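Local atomic coordinates of periplasmic divalent cation tolerance protein (PDB entry 1VHF), a protein that is probably involved in resistance toward heavy metals, as a copper-binding homotrimer of the CutA family. Residues L23-I29 and E66-L71. Numbering follows the deposited sequence.
Sequences LLEKRLI and ELYEEL
Leu28 and Leu67 lie closest in backbone, with their CA atoms 6.0 Å apart, where the turn that ends helix 13-25 meets helix 64-74. The turn is a Schellman motif: Arg27 has positive phi (59°), Leu28 N bonds back to Leu23 O at 3.0 Å, and Arg27 N to Leu24 O at 2.9 Å. In this ferredoxin-like fold of the CutA family both helices pack on the antiparallel sheet, and the contact joins the end of one to the side of the other. Four apolar side chains meet at its buried floor. Leu67 turns CG away from its own backbone N (chi1 169°), which carries CD1 to both Leu23 CD1 and Ile29 CG2, each at 3.7 Å. Leu23 and Leu67 cross at about a right angle. Leu71 CD1 lies at the margin of Leu23 CD1. On the sheet side, Phe57 of strand 46-60 touches Leu23 and Ile29, and Thr59 touches Leu67. Thr59 OG1 also hydrogen-bonds Leu28 O, tying the turn to the sheet.

The Leu28 side chain sits farther from the sheet and points at helix 64-74. Its two methyls divide between successive turns of that helix. CD1 packs on Glu70 CB at 3.7 Å, while CD2 meets CB of Glu66. Glu70 runs past Leu23 in the opposite direction, its CG against Leu23 CD2. Its methylenes thus cover the leucines and its carboxylate stays at the outer edge. There Lys26 NZ forms a loose salt bridge with Glu70 OE2 at 3.4 Å. The bend at chi4 (-83°) takes NZ off to one side, leaving Glu70 OE2 closer to Lys26 CE, at 3.1 Å.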
loop_
_atom_site.group_PDB
_atom_site.type_symbol
_atom_site.label_atom_id
_atom_site.label_comp_id
_atom_site.label_asym_id
_atom_site.label_seq_id
_atom_site.Cartn_x
_atom_site.Cartn_y
_atom_site.Cartn_z
ATOM N N LEU A 23 -0.758 7.600 -6.211
ATOM C CA LEU A 23 -0.275 6.404 -6.889
ATOM C C LEU A 23 -1.170 6.062 -8.069
ATOM O O LEU A 23 -0.648 5.612 -9.100
ATOM C CB LEU A 23 -0.165 5.230 -5.901
ATOM C CG LEU A 23 0.835 5.452 -4.776
ATOM C CD1 LEU A 23 0.716 4.364 -3.718
ATOM C CD2 LEU A 23 2.259 5.568 -5.324
ATOM N N LEU A 24 -2.490 6.292 -7.938
ATOM C CA LEU A 24 -3.372 6.083 -9.099
ATOM C C LEU A 24 -3.111 7.137 -10.185
ATOM O O LEU A 24 -3.106 6.771 -11.369
ATOM C CB LEU A 24 -4.829 6.200 -8.626
ATOM C CG LEU A 24 -5.384 4.986 -7.852
ATOM C CD1 LEU A 24 -6.656 5.385 -7.131
ATOM C CD2 LEU A 24 -5.614 3.832 -8.831
ATOM N N GLU A 25 -2.812 8.370 -9.799
ATOM C CA GLU A 25 -2.551 9.446 -10.790
ATOM C C GLU A 25 -1.331 9.067 -11.618
ATOM O O GLU A 25 -1.249 9.320 -12.844
ATOM C CB GLU A 25 -2.277 10.739 -10.016
ATOM C CG GLU A 25 -3.526 11.447 -9.510
ATOM C CD GLU A 25 -3.240 12.539 -8.503
ATOM O OE1 GLU A 25 -2.071 12.933 -8.319
ATOM O OE2 GLU A 25 -4.200 13.046 -7.857
ATOM N N LYS A 26 -0.344 8.452 -10.986
ATOM C CA LYS A 26 0.888 8.034 -11.627
ATOM C C LYS A 26 0.769 6.714 -12.337
ATOM O O LYS A 26 1.688 6.245 -13.003
ATOM C CB LYS A 26 2.040 8.010 -10.610
ATOM C CG LYS A 26 2.351 9.393 -10.025
ATOM C CD LYS A 26 3.254 9.271 -8.804
ATOM C CE LYS A 26 3.545 10.600 -8.131
ATOM N NZ LYS A 26 4.671 11.305 -8.820
ATOM N N ARG A 27 -0.388 6.044 -12.241
ATOM C CA ARG A 27 -0.698 4.768 -12.861
ATOM C C ARG A 27 0.269 3.699 -12.403
ATOM O O ARG A 27 0.571 2.722 -13.108
ATOM C CB ARG A 27 -0.813 4.897 -14.389
ATOM C CG ARG A 27 -1.898 5.914 -14.791
ATOM C CD ARG A 27 -2.272 5.727 -16.269
ATOM N NE ARG A 27 -3.135 6.830 -16.722
ATOM C CZ ARG A 27 -4.428 6.960 -16.484
ATOM N NH1 ARG A 27 -5.107 6.068 -15.797
ATOM N NH2 ARG A 27 -5.077 8.036 -16.953
ATOM N N LEU A 28 0.620 3.784 -11.098
ATOM C CA LEU A 28 1.532 2.829 -10.496
ATOM C C LEU A 28 0.786 1.656 -9.872
ATOM O O LEU A 28 1.391 0.614 -9.612
ATOM C CB LEU A 28 2.461 3.443 -9.456
ATOM C CG LEU A 28 3.492 4.423 -10.041
ATOM C CD1 LEU A 28 4.263 5.073 -8.905
ATOM C CD2 LEU A 28 4.455 3.717 -10.977
ATOM N N ILE A 29 -0.479 1.880 -9.561
ATOM C CA ILE A 29 -1.350 0.879 -8.970
ATOM C C ILE A 29 -2.687 0.915 -9.723
ATOM O O ILE A 29 -3.051 1.896 -10.366
ATOM C CB ILE A 29 -1.656 1.111 -7.473
ATOM C CG1 ILE A 29 -2.444 2.416 -7.249
ATOM C CG2 ILE A 29 -0.372 1.144 -6.633
ATOM C CD1 ILE A 29 -2.855 2.629 -5.797
ATOM N N GLU A 66 9.043 0.367 -8.824
ATOM C CA GLU A 66 8.598 1.750 -8.923
ATOM C C GLU A 66 7.614 2.119 -7.815
ATOM O O GLU A 66 7.632 3.234 -7.297
ATOM C CB GLU A 66 7.956 2.028 -10.280
ATOM C CG GLU A 66 8.917 1.819 -11.464
ATOM C CD GLU A 66 8.075 1.849 -12.744
ATOM O OE1 GLU A 66 7.616 2.965 -13.075
ATOM O OE2 GLU A 66 7.798 0.778 -13.299
ATOM N N LEU A 67 6.704 1.199 -7.490
ATOM C CA LEU A 67 5.757 1.499 -6.399
ATOM C C LEU A 67 6.509 1.609 -5.094
ATOM O O LEU A 67 6.179 2.501 -4.298
ATOM C CB LEU A 67 4.702 0.369 -6.356
ATOM C CG LEU A 67 3.786 0.380 -5.121
ATOM C CD1 LEU A 67 2.959 1.681 -5.058
ATOM C CD2 LEU A 67 2.830 -0.801 -5.232
ATOM N N TYR A 68 7.427 0.680 -4.786
ATOM C CA TYR A 68 8.176 0.837 -3.540
ATOM C C TYR A 68 8.867 2.189 -3.446
ATOM O O TYR A 68 8.847 2.846 -2.402
ATOM C CB TYR A 68 9.197 -0.276 -3.315
ATOM C CG TYR A 68 8.707 -1.508 -2.593
ATOM C CD1 TYR A 68 7.637 -2.278 -3.038
ATOM C CD2 TYR A 68 9.399 -1.916 -1.459
ATOM C CE1 TYR A 68 7.271 -3.413 -2.348
ATOM C CE2 TYR A 68 9.045 -3.072 -0.763
ATOM C CZ TYR A 68 7.977 -3.809 -1.245
ATOM O OH TYR A 68 7.597 -4.935 -0.537
ATOM N N GLU A 69 9.487 2.606 -4.568
ATOM C CA GLU A 69 10.221 3.873 -4.570
ATOM C C GLU A 69 9.317 5.055 -4.349
ATOM O O GLU A 69 9.555 5.896 -3.457
ATOM C CB GLU A 69 10.954 4.007 -5.927
ATOM C CG GLU A 69 12.005 2.940 -6.178
ATOM C CD GLU A 69 12.786 3.160 -7.459
ATOM O OE1 GLU A 69 12.350 2.703 -8.537
ATOM O OE2 GLU A 69 13.857 3.804 -7.404
ATOM N N GLU A 70 8.182 5.122 -5.033
ATOM C CA GLU A 70 7.264 6.233 -4.879
ATOM C C GLU A 70 6.628 6.236 -3.510
ATOM O O GLU A 70 6.421 7.281 -2.887
ATOM C CB GLU A 70 6.213 6.311 -5.988
ATOM C CG GLU A 70 5.399 7.575 -5.991
ATOM C CD GLU A 70 6.104 8.901 -6.167
ATOM O OE1 GLU A 70 7.238 8.947 -6.672
ATOM O OE2 GLU A 70 5.507 9.953 -5.815
ATOM N N LEU A 71 6.136 5.047 -3.071
ATOM C CA LEU A 71 5.511 4.990 -1.747
ATOM C C LEU A 71 6.484 5.386 -0.656
ATOM O O LEU A 71 6.060 6.161 0.223
ATOM C CB LEU A 71 4.974 3.556 -1.585
ATOM C CG LEU A 71 4.295 3.275 -0.242
ATOM C CD1 LEU A 71 3.126 4.212 0.012
ATOM C CD2 LEU A 71 3.816 1.830 -0.205
#